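D-galactonate dehydratase family member SEN1436 (Salmonella enterica subsp. enterica serovar Enteritidis, PDB 3TW9) catalyses, at a low rate in vitro, the magnesium-dependent dehydration of D-gluconate to 2-dehydro-3-deoxy-D-gluconate, and probably has no significant role in gluconate breakdown in vivo. Local coordinates at residues L385-P390 and E414-K419; T36-P41 and A72-I77. All blocks are in the same frame, centred on the assembly; numbering follows the deposited sequence.

Contact 2 comes first along the chain and packs strand 31-39, an outer strand of the three-stranded antiparallel sheet in the N-terminal domain of this enolase-superfamily protein, on helix 70-85. Contact 1 follows far downstream: helix 383-388, which follows barrel strand 376-377, meets the short helix 414-417, with strands 394-396 and 399-401 between them in sequence. The centres lie about 15 Å apart, and contact 1 lies against the end of strand 31-39: Thr39 OG1 probably hydrogen-bonds to Ala417 O, Pro41 packs on Leu385 and Val388, and Ile37 meets Glu414. The C-terminal part of the chain thus packs back on the N-terminal domain, away from the annotated catalytic and metal-binding residues.

Contact 1 of 2, residues L385-P390 and E414-K419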
loop_
_atom_site.group_PDB
_atom_site.type_symbol
_atom_site.label_atom_id
_atom_site.label_comp_id
_atom_site.label_asym_id
_atom_site.label_seq_id
_atom_site.Cartn_x
_atom_site.Cartn_y
_atom_site.Cartn_z
ATOM N N LEU C 385 6.005 5.149 -32.816
ATOM C CA LEU C 385 6.073 4.883 -31.376
ATOM C C LEU C 385 6.877 3.640 -31.061
ATOM O O LEU C 385 7.683 3.653 -30.142
ATOM C CB LEU C 385 4.681 4.756 -30.761
ATOM C CG LEU C 385 3.976 6.081 -30.505
ATOM C CD1 LEU C 385 2.513 5.814 -30.215
ATOM C CD2 LEU C 385 4.661 6.855 -29.387
ATOM N N ARG C 386 6.638 2.565 -31.815
ATOM C CA ARG C 386 7.366 1.308 -31.615
ATOM C C ARG C 386 8.861 1.460 -31.909
ATOM O O ARG C 386 9.701 0.849 -31.242
ATOM C CB ARG C 386 6.751 0.185 -32.472
ATOM C CG ARG C 386 5.498 -0.464 -31.865
ATOM C CD ARG C 386 4.926 -1.599 -32.763
ATOM N NE ARG C 386 4.345 -1.087 -34.008
ATOM C CZ ARG C 386 3.084 -0.684 -34.145
ATOM N NH1 ARG C 386 2.255 -0.741 -33.113
ATOM N NH2 ARG C 386 2.646 -0.217 -35.315
ATOM N N ASP C 387 9.168 2.311 -32.884
ATOM C CA ASP C 387 10.529 2.509 -33.378
ATOM C C ASP C 387 11.314 3.326 -32.357
ATOM O O ASP C 387 12.442 2.982 -31.997
ATOM C CB ASP C 387 10.472 3.246 -34.730
ATOM C CG ASP C 387 11.809 3.269 -35.457
ATOM O OD1 ASP C 387 12.624 2.348 -35.270
ATOM O OD2 ASP C 387 12.038 4.211 -36.239
ATOM N N VAL C 388 10.679 4.388 -31.861
ATOM C CA VAL C 388 11.297 5.291 -30.892
ATOM C C VAL C 388 11.462 4.637 -29.524
ATOM O O VAL C 388 12.448 4.872 -28.822
ATOM C CB VAL C 388 10.529 6.645 -30.807
ATOM C CG1 VAL C 388 11.060 7.531 -29.640
ATOM C CG2 VAL C 388 10.657 7.433 -32.131
ATOM N N PHE C 389 10.501 3.789 -29.171
ATOM C CA PHE C 389 10.448 3.148 -27.850
ATOM C C PHE C 389 10.512 1.624 -27.937
ATOM O O PHE C 389 9.472 0.958 -27.814
ATOM C CB PHE C 389 9.146 3.515 -27.113
ATOM C CG PHE C 389 9.016 4.966 -26.767
ATOM C CD1 PHE C 389 9.508 5.446 -25.550
ATOM C CD2 PHE C 389 8.377 5.847 -27.640
ATOM C CE1 PHE C 389 9.375 6.787 -25.206
ATOM C CE2 PHE C 389 8.235 7.189 -27.315
ATOM C CZ PHE C 389 8.745 7.663 -26.083
ATOM N N PRO C 390 11.720 1.055 -28.129
ATOM C CA PRO C 390 11.818 -0.409 -28.184
ATOM C C PRO C 390 11.508 -1.087 -26.839
ATOM O O PRO C 390 11.993 -0.645 -25.782
ATOM C CB PRO C 390 13.275 -0.663 -28.612
ATOM C CG PRO C 390 14.005 0.564 -28.285
ATOM C CD PRO C 390 13.015 1.695 -28.441
ATOM N N GLU C 414 16.912 8.336 -28.551
ATOM C CA GLU C 414 16.909 9.798 -28.554
ATOM C C GLU C 414 17.054 10.421 -29.939
ATOM O O GLU C 414 16.418 11.434 -30.227
ATOM C CB GLU C 414 17.996 10.290 -27.625
ATOM C CG GLU C 414 17.724 9.934 -26.177
ATOM C CD GLU C 414 18.654 10.637 -25.246
ATOM O OE1 GLU C 414 18.750 11.882 -25.328
ATOM O OE2 GLU C 414 19.297 9.940 -24.439
ATOM N N ALA C 415 17.875 9.816 -30.800
ATOM C CA ALA C 415 18.000 10.293 -32.188
ATOM C C ALA C 415 16.687 10.167 -32.959
ATOM O O ALA C 415 16.288 11.088 -33.668
ATOM C CB ALA C 415 19.136 9.585 -32.919
ATOM N N LYS C 416 16.000 9.042 -32.794
ATOM C CA LYS C 416 14.688 8.835 -33.430
ATOM C C LYS C 416 13.575 9.733 -32.833
ATOM O O LYS C 416 12.733 10.267 -33.564
ATOM C CB LYS C 416 14.308 7.353 -33.401
ATOM C CG LYS C 416 15.226 6.478 -34.271
ATOM C CD LYS C 416 14.899 5.005 -34.132
ATOM C CE LYS C 416 15.756 4.141 -35.061
ATOM N NZ LYS C 416 15.425 2.695 -34.965
ATOM N N ALA C 417 13.613 9.913 -31.516
ATOM C CA ALA C 417 12.679 10.807 -30.803
ATOM C C ALA C 417 12.728 12.248 -31.299
ATOM O O ALA C 417 11.681 12.892 -31.449
ATOM C CB ALA C 417 12.953 10.754 -29.300
ATOM N N ALA C 418 13.941 12.730 -31.587
ATOM C CA ALA C 418 14.185 14.100 -32.065
ATOM C C ALA C 418 13.554 14.398 -33.426
ATOM O O ALA C 418 13.333 15.570 -33.774
ATOM C CB ALA C 418 15.696 14.381 -32.096
ATOM N N LYS C 419 13.227 13.332 -34.166
ATOM C CA LYS C 419 12.597 13.440 -35.480
ATOM C C LYS C 419 11.127 13.816 -35.404
ATOM O O LYS C 419 10.540 14.230 -36.410
ATOM C CB LYS C 419 12.753 12.131 -36.249
ATOM C CG LYS C 419 14.202 11.791 -36.611
ATOM C CD LYS C 419 14.357 10.312 -36.983
ATOM C CE LYS C 419 13.431 9.874 -38.121
ATOM N NZ LYS C 419 13.172 8.399 -38.095
HETATM O O HOH W 1 14.693 1.770 -32.281
HETATM O O HOH W 2 11.830 6.785 -36.035
#
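Asp387 and Lys416 form a salt bridge between the last turn of helix 383-388 and the short helix 414-417, with Lys416 NZ 2.8 Å from Asp387 OD1. The ammonium approaches on the syn side of the carboxylate but 34° out of its plane, and the two side chains cross at about a right angle. Lys416 is extended beyond CG, which lays its CD against the carboxylate, 3.6 Å from Asp387 OD2. Beside this polar pair, Val388 CG1 rests on Ala417 CB at 3.8 Å, while its CG2 branch packs on the backbone carbonyl carbon of Lys416 and, at 3.9 Å, on Lys416 CB. The valine CG1 reaches Ala417 because it stands anti to its own backbone N (chi1 172°). Both helices come after the last parallel barrel strand, 376-377, in the C-terminal segment that packs on the N-terminal capping domain, as in other enolase-superfamily members; Phe389 touches Leu46 and Val48 of strand 46-53. Two waters extend the polar side. One donates to Asp387 O and accepts from Lys416 NZ; the other, 2.6 Å from Asp387 OD2, links that oxygen to Lys419 NZ. Farther out, Asp413 OD1 accepts from the backbone N of Lys416, and Glu414 forms salt bridges with Lys35 and Lys50.

Contact 2 of 2, residues T36-P41 and A72-I77; sequences TILTAP and AVKSAI
Strand 36-39 and helix 72-77 run nearly antiparallel, at 167°, with their axes 9.1 Å apart at closest approach and Thr36 facing Lys74 at a CA-to-CA distance of 6.0 Å. Lys74 reaches across the strand from the helix. Its CB and CG pass beside Thr36 CG2, and its CD lies 3.7 Å from Leu38 CD1, so that the aliphatic part of the lysine contacts two residues two positions apart on the strand. The chain then bends at its last torsion (chi4 63°), and NZ, whose stronger partner is Asp78 OD2 in a salt bridge, also makes a weak 3.3 Å hydrogen bond to Thr36 O. This strand-on-helix packing is part of the N-terminal capping domain of the mandelate racemase/muconate lactonizing enzyme family, in which a three-stranded antiparallel sheet lies against helices; Ile77 also touches Val49 of the adjacent strand and Ala115 of helix 110-131. On the threonine, CG2 stands anti to the backbone N and faces Lys74, which puts OG1 beside that N (chi1 -55°), 3.3 Å from Ile77 CG2. That hydroxyl, packed against apolar carbons, is satisfied by a hydrogen bond with Asp78 OD1, so one carboxylate holds both polar groups. A water accepts from Thr36 N at 2.9 Å and, weakly, from Lys74 NZ.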
loop_
_atom_site.group_PDB
_atom_site.type_symbol
_atom_site.label_atom_id
_atom_site.label_comp_id
_atom_site.label_asym_id
_atom_site.label_seq_id
_atom_site.Cartn_x
_atom_site.Cartn_y
_atom_site.Cartn_z
ATOM N N THR C 36 14.665 16.065 -19.801
ATOM C CA THR C 36 13.318 15.898 -20.304
ATOM C C THR C 36 13.404 15.772 -21.804
ATOM O O THR C 36 13.847 16.695 -22.481
ATOM C CB THR C 36 12.408 17.086 -19.974
ATOM O OG1 THR C 36 12.430 17.308 -18.571
ATOM C CG2 THR C 36 10.967 16.790 -20.381
ATOM N N ILE C 37 12.978 14.621 -22.305
ATOM C CA ILE C 37 12.868 14.384 -23.743
ATOM C C ILE C 37 11.448 14.625 -24.205
ATOM O O ILE C 37 10.507 13.977 -23.722
ATOM C CB ILE C 37 13.338 12.940 -24.107
ATOM C CG1 ILE C 37 14.764 12.707 -23.583
ATOM C CG2 ILE C 37 13.234 12.685 -25.632
ATOM C CD1 ILE C 37 15.121 11.226 -23.334
ATOM N N LEU C 38 11.281 15.584 -25.114
ATOM C CA LEU C 38 9.981 15.878 -25.683
ATOM C C LEU C 38 9.850 15.312 -27.103
ATOM O O LEU C 38 10.620 15.659 -28.000
ATOM C CB LEU C 38 9.724 17.382 -25.692
ATOM C CG LEU C 38 9.548 18.114 -24.347
ATOM C CD1 LEU C 38 9.100 19.522 -24.663
ATOM C CD2 LEU C 38 8.512 17.457 -23.476
ATOM N N THR C 39 8.859 14.459 -27.311
ATOM C CA THR C 39 8.708 13.762 -28.607
ATOM C C THR C 39 7.229 13.450 -28.885
ATOM O O THR C 39 6.454 13.221 -27.958
ATOM C CB THR C 39 9.603 12.471 -28.662
ATOM O OG1 THR C 39 9.553 11.881 -29.972
ATOM C CG2 THR C 39 9.186 11.430 -27.595
ATOM N N ALA C 40 6.826 13.454 -30.151
ATOM C CA ALA C 40 5.438 13.123 -30.486
ATOM C C ALA C 40 5.309 12.111 -31.656
ATOM O O ALA C 40 4.676 12.426 -32.662
ATOM C CB ALA C 40 4.675 14.392 -30.816
ATOM N N PRO C 41 5.900 10.904 -31.522
ATOM C CA PRO C 41 5.858 9.944 -32.647
ATOM C C PRO C 41 4.461 9.477 -33.052
ATOM O O PRO C 41 4.246 9.070 -34.213
ATOM C CB PRO C 41 6.669 8.751 -32.116
ATOM C CG PRO C 41 7.431 9.265 -30.971
ATOM C CD PRO C 41 6.563 10.306 -30.355
ATOM N N ALA C 72 5.277 23.264 -20.072
ATOM C CA ALA C 72 5.311 23.627 -18.652
ATOM C C ALA C 72 5.835 22.491 -17.754
ATOM O O ALA C 72 6.557 22.740 -16.770
ATOM C CB ALA C 72 3.925 24.144 -18.186
ATOM N N VAL C 73 5.490 21.254 -18.111
ATOM C CA VAL C 73 6.082 20.070 -17.482
ATOM C C VAL C 73 7.615 20.037 -17.650
ATOM O O VAL C 73 8.342 19.825 -16.681
ATOM C CB VAL C 73 5.428 18.778 -18.005
ATOM C CG1 VAL C 73 6.157 17.527 -17.438
ATOM C CG2 VAL C 73 3.935 18.761 -17.626
ATOM N N LYS C 74 8.089 20.264 -18.876
ATOM C CA LYS C 74 9.540 20.376 -19.138
ATOM C C LYS C 74 10.187 21.465 -18.305
ATOM O O LYS C 74 11.212 21.222 -17.675
ATOM C CB LYS C 74 9.810 20.619 -20.626
ATOM C CG LYS C 74 11.305 20.875 -20.936
ATOM C CD LYS C 74 11.547 21.091 -22.429
ATOM C CE LYS C 74 13.041 21.249 -22.731
ATOM N NZ LYS C 74 13.823 20.016 -22.385
ATOM N N SER C 75 9.553 22.648 -18.276
ATOM C CA SER C 75 10.064 23.769 -17.472
ATOM C C SER C 75 10.205 23.361 -15.999
ATOM O O SER C 75 11.258 23.558 -15.395
ATOM C CB SER C 75 9.203 25.043 -17.657
ATOM O OG SER C 75 9.705 26.102 -16.842
ATOM N N ALA C 76 9.159 22.739 -15.441
ATOM C CA ALA C 76 9.185 22.303 -14.059
ATOM C C ALA C 76 10.315 21.312 -13.751
ATOM O O ALA C 76 11.021 21.479 -12.752
ATOM C CB ALA C 76 7.821 21.744 -13.636
ATOM N N ILE C 77 10.503 20.320 -14.625
ATOM C CA ILE C 77 11.565 19.324 -14.465
ATOM C C ILE C 77 12.959 19.941 -14.634
ATOM O O ILE C 77 13.801 19.796 -13.742
ATOM C CB ILE C 77 11.418 18.132 -15.450
ATOM C CG1 ILE C 77 10.071 17.441 -15.241
ATOM C CG2 ILE C 77 12.565 17.098 -15.257
ATOM C CD1 ILE C 77 9.621 16.588 -16.436
HETATM O O HOH W 3 16.083 18.436 -20.568
#